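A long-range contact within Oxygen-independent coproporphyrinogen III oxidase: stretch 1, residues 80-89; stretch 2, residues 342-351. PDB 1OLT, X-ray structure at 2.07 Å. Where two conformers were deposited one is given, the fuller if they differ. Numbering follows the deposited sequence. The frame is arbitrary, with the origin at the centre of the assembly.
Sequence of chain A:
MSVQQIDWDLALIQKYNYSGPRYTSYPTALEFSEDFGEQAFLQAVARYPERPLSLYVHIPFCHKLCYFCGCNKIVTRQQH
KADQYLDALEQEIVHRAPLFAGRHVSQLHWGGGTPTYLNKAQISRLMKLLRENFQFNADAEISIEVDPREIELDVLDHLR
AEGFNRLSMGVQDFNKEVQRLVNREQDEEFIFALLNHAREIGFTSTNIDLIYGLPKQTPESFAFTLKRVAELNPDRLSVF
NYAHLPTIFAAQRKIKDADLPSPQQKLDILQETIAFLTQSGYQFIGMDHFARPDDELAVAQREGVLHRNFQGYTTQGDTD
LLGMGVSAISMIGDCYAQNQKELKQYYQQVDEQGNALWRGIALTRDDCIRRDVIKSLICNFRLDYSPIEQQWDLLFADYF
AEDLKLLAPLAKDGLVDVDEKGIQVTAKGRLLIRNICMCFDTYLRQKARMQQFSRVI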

# COMPACT_ATOMS: atom_id res chain seq x y z
N HIS A 80 -16.85 21.83 0.73
CA HIS A 80 -18.15 21.25 0.91
C HIS A 80 -18.35 19.87 0.23
O HIS A 80 -19.23 19.12 0.61
CB HIS A 80 -19.24 22.15 0.44
CG HIS A 80 -19.44 22.12 -1.03
ND1 HIS A 80 -18.93 23.10 -1.86
CD2 HIS A 80 -20.13 21.26 -1.83
CE1 HIS A 80 -19.25 22.82 -3.12
NE2 HIS A 80 -19.97 21.70 -3.13
N LYS A 81 -17.50 19.56 -0.75
CA LYS A 81 -17.53 18.21 -1.35
C LYS A 81 -17.23 17.14 -0.32
O LYS A 81 -17.70 16.02 -0.46
CB LYS A 81 -16.63 18.09 -2.54
CG LYS A 81 -17.19 18.75 -3.81
CD LYS A 81 -16.20 18.65 -4.89
CE LYS A 81 -16.65 19.41 -6.10
NZ LYS A 81 -17.99 19.04 -6.57
N ALA A 82 -16.48 17.48 0.71
CA ALA A 82 -16.14 16.50 1.71
C ALA A 82 -17.40 16.14 2.53
O ALA A 82 -17.58 15.00 2.95
CB ALA A 82 -15.10 17.03 2.64
N ASP A 83 -18.25 17.15 2.78
CA ASP A 83 -19.54 16.87 3.50
C ASP A 83 -20.47 15.99 2.67
O ASP A 83 -21.08 15.09 3.21
CB ASP A 83 -20.27 18.13 3.89
CG ASP A 83 -19.51 18.95 4.90
OD1 ASP A 83 -19.10 18.42 6.01
OD2 ASP A 83 -19.26 20.17 4.58
N GLN A 84 -20.55 16.26 1.36
CA GLN A 84 -21.33 15.47 0.44
C GLN A 84 -20.79 14.02 0.39
O GLN A 84 -21.54 13.10 0.37
CB GLN A 84 -21.29 16.02 -0.99
CG GLN A 84 -21.79 17.45 -1.16
CD GLN A 84 -21.65 17.96 -2.59
OE1 GLN A 84 -20.72 17.54 -3.30
NE2 GLN A 84 -22.61 18.86 -3.03
N TYR A 85 -19.48 13.87 0.42
CA TYR A 85 -18.87 12.59 0.35
C TYR A 85 -19.14 11.77 1.61
O TYR A 85 -19.48 10.58 1.52
CB TYR A 85 -17.36 12.77 0.11
CG TYR A 85 -16.64 11.47 -0.13
CD1 TYR A 85 -16.83 10.80 -1.30
CD2 TYR A 85 -15.80 10.95 0.79
CE1 TYR A 85 -16.18 9.59 -1.55
CE2 TYR A 85 -15.09 9.74 0.55
CZ TYR A 85 -15.32 9.07 -0.64
OH TYR A 85 -14.66 7.88 -0.94
N LEU A 86 -19.04 12.38 2.79
CA LEU A 86 -19.41 11.72 4.02
C LEU A 86 -20.90 11.41 4.07
O LEU A 86 -21.27 10.39 4.67
CB LEU A 86 -19.01 12.52 5.27
CG LEU A 86 -17.54 12.66 5.64
CD1 LEU A 86 -17.28 13.13 7.07
CD2 LEU A 86 -16.81 11.52 5.39
N ASP A 87 -21.74 12.20 3.40
CA ASP A 87 -23.17 11.82 3.29
C ASP A 87 -23.27 10.47 2.58
O ASP A 87 -24.09 9.64 2.95
CB ASP A 87 -24.02 12.85 2.56
CG ASP A 87 -24.20 14.13 3.32
OD1 ASP A 87 -24.05 14.16 4.56
OD2 ASP A 87 -24.52 15.21 2.73
N ALA A 88 -22.50 10.29 1.51
CA ALA A 88 -22.52 9.04 0.73
C ALA A 88 -21.91 7.86 1.49
O ALA A 88 -22.44 6.78 1.46
CB ALA A 88 -21.82 9.23 -0.57
N LEU A 89 -20.81 8.10 2.18
CA LEU A 89 -20.17 7.10 3.04
C LEU A 89 -21.10 6.64 4.15
O LEU A 89 -21.22 5.43 4.39
CB LEU A 89 -18.89 7.60 3.67
CG LEU A 89 -17.65 7.66 2.78
CD1 LEU A 89 -16.58 8.34 3.60
CD2 LEU A 89 -17.24 6.21 2.43
N GLU A 342 -15.20 6.36 -10.39
CA GLU A 342 -15.51 7.76 -10.67
C GLU A 342 -16.55 8.16 -9.67
O GLU A 342 -17.54 7.47 -9.46
CB GLU A 342 -16.09 7.92 -12.04
CG GLU A 342 -15.49 6.95 -12.98
CD GLU A 342 -14.80 7.60 -14.07
OE1 GLU A 342 -13.57 7.90 -13.89
OE2 GLU A 342 -15.51 7.76 -15.10
N LEU A 343 -16.33 9.33 -9.13
CA LEU A 343 -17.15 9.80 -8.08
C LEU A 343 -18.62 9.93 -8.41
O LEU A 343 -19.44 9.55 -7.57
CB LEU A 343 -16.57 11.13 -7.55
CG LEU A 343 -17.20 11.61 -6.26
CD1 LEU A 343 -16.96 10.60 -5.15
CD2 LEU A 343 -16.59 12.94 -5.87
N LYS A 344 -18.94 10.40 -9.62
CA LYS A 344 -20.32 10.59 -9.99
C LYS A 344 -21.02 9.23 -10.04
O LYS A 344 -22.17 9.10 -9.60
CB LYS A 344 -20.45 11.27 -11.34
CG LYS A 344 -21.88 11.40 -11.82
CD LYS A 344 -21.84 12.09 -13.23
CE LYS A 344 -23.24 12.24 -13.85
NZ LYS A 344 -23.68 13.71 -13.78
N GLN A 345 -20.35 8.15 -10.40
CA GLN A 345 -21.14 6.83 -10.46
C GLN A 345 -21.07 6.17 -9.02
O GLN A 345 -21.98 5.42 -8.66
CB GLN A 345 -20.64 5.77 -11.57
CG GLN A 345 -20.60 6.37 -13.07
CD GLN A 345 -21.96 6.59 -13.56
OE1 GLN A 345 -22.30 7.69 -14.00
NE2 GLN A 345 -22.79 5.56 -13.46
N TYR A 346 -20.00 6.44 -8.25
CA TYR A 346 -20.06 6.03 -6.87
C TYR A 346 -21.33 6.65 -6.20
O TYR A 346 -22.11 5.95 -5.62
CB TYR A 346 -18.75 6.47 -6.17
CG TYR A 346 -18.80 6.30 -4.67
CD1 TYR A 346 -18.57 5.06 -4.07
CD2 TYR A 346 -19.08 7.35 -3.83
CE1 TYR A 346 -18.66 4.89 -2.69
CE2 TYR A 346 -19.20 7.18 -2.45
CZ TYR A 346 -18.98 5.96 -1.89
OH TYR A 346 -19.08 5.78 -0.52
N TYR A 347 -21.53 7.95 -6.34
CA TYR A 347 -22.66 8.62 -5.73
C TYR A 347 -23.97 8.09 -6.23
O TYR A 347 -24.86 7.77 -5.44
CB TYR A 347 -22.63 10.12 -6.01
CG TYR A 347 -21.65 10.93 -5.22
CD1 TYR A 347 -21.26 10.55 -3.95
CD2 TYR A 347 -21.18 12.12 -5.70
CE1 TYR A 347 -20.39 11.32 -3.21
CE2 TYR A 347 -20.24 12.92 -4.95
CZ TYR A 347 -19.89 12.52 -3.72
OH TYR A 347 -19.06 13.24 -2.94
N GLN A 348 -24.09 7.97 -7.53
CA GLN A 348 -25.32 7.50 -8.14
C GLN A 348 -25.67 6.08 -7.70
O GLN A 348 -26.84 5.80 -7.37
CB GLN A 348 -25.26 7.62 -9.68
CG GLN A 348 -26.59 7.35 -10.36
CD GLN A 348 -26.51 7.49 -11.91
OE1 GLN A 348 -25.93 8.47 -12.42
NE2 GLN A 348 -27.07 6.54 -12.63
N GLN A 349 -24.70 5.18 -7.66
CA GLN A 349 -25.04 3.81 -7.25
C GLN A 349 -25.32 3.72 -5.74
O GLN A 349 -26.22 3.01 -5.31
CB GLN A 349 -23.95 2.83 -7.69
CG GLN A 349 -24.45 1.38 -7.68
CD GLN A 349 -23.34 0.37 -8.07
OE1 GLN A 349 -22.66 0.59 -9.03
NE2 GLN A 349 -23.23 -0.76 -7.34
N VAL A 350 -24.58 4.47 -4.91
CA VAL A 350 -24.87 4.44 -3.48
C VAL A 350 -26.31 4.94 -3.25
O VAL A 350 -27.08 4.34 -2.49
CB VAL A 350 -23.88 5.24 -2.69
CG1 VAL A 350 -24.33 5.51 -1.25
CG2 VAL A 350 -22.53 4.52 -2.67
N ASP A 351 -26.68 6.01 -3.94
CA ASP A 351 -28.01 6.58 -3.78
C ASP A 351 -29.08 5.57 -4.21
O ASP A 351 -30.15 5.42 -3.55
CB ASP A 351 -28.12 7.90 -4.58
CG ASP A 351 -29.50 8.53 -4.47
OD1 ASP A 351 -29.99 8.78 -3.35
OD2 ASP A 351 -30.20 8.69 -5.45
O HOH W 1 -18.69 15.66 -3.84

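The first stretch is helical, and residues 343-351 form a second helix of the same chain, the two brought together across at least 257 residues of sequence. Their axes approach to 10.3 Å and run in broadly the same direction, with an angle of 41° between them. The backbones are nearest at Ala88 and Tyr347, whose CA atoms lie 6.5 Å apart. Each helix satisfies its own main chain through i to i+4 hydrogen bonds, among them Ala88 N to Gln84 O (3.2 Å) and Tyr347 N to Leu343 O (2.9 Å), and no direct hydrogen bond joins the two. The contact, which buries 343 Å² in total, is therefore largely a matter of apolar packing.

Tyr347 covers the most surface. Its CA-to-CB bond points sideways, but the side chain, with chi1 in the m well, brings its end nearer the first helix. There the hydroxyl reaches the backbone one turn before Ala88: Tyr347 OH lies 3.4 Å from Tyr85 CA and 3.5 Å from Tyr85 CB. It is also 3.4 Å from Tyr85 N, but the angle is poor for a hydrogen bond, and that amide is already engaged by Lys81 O at 2.9 Å. The hydroxyl finds its polar partner in a water instead, 2.6 Å from Tyr347 OH. The same water donates to Gln84 OE1 at 2.8 Å, so a single molecule bridges the two helices.

Ala88 lies where the helices come nearest, and its CA-to-CB bond points toward the second helix. The small methyl meets two aromatic rings, with Ala88 CB 3.7 Å from Tyr347 CE1, at the edge of that ring, and 3.8 Å from Tyr346 CE2. On the backbone side of the same residue, Ala88 O is 3.5 Å from Val350 CG1, a van der Waals contact that extends the packing one turn beyond Tyr346.

The CA-to-CB bond of Tyr346 also points toward the first helix, and its ring meets that of Tyr85 obliquely, the centroids 5.8 Å apart and the planes at 37°. The closest carbons of this pair, Tyr85 CE1 and Tyr346 CE2, are 4.0 Å apart. Tyr85 CE1 also packs against Leu343 CD1 at 3.8 Å, bringing the first turn of the second helix into the apolar cluster. Both Tyr85 OH and Tyr346 OH are hydrogen-bonded elsewhere in the structure, so these tyrosines offer their partners here mainly ring carbon while their polar ends are satisfied. Leu89 starts away from the second helix, yet its end comes back, placing Leu89 CD2 3.5 Å from Tyr346 OH.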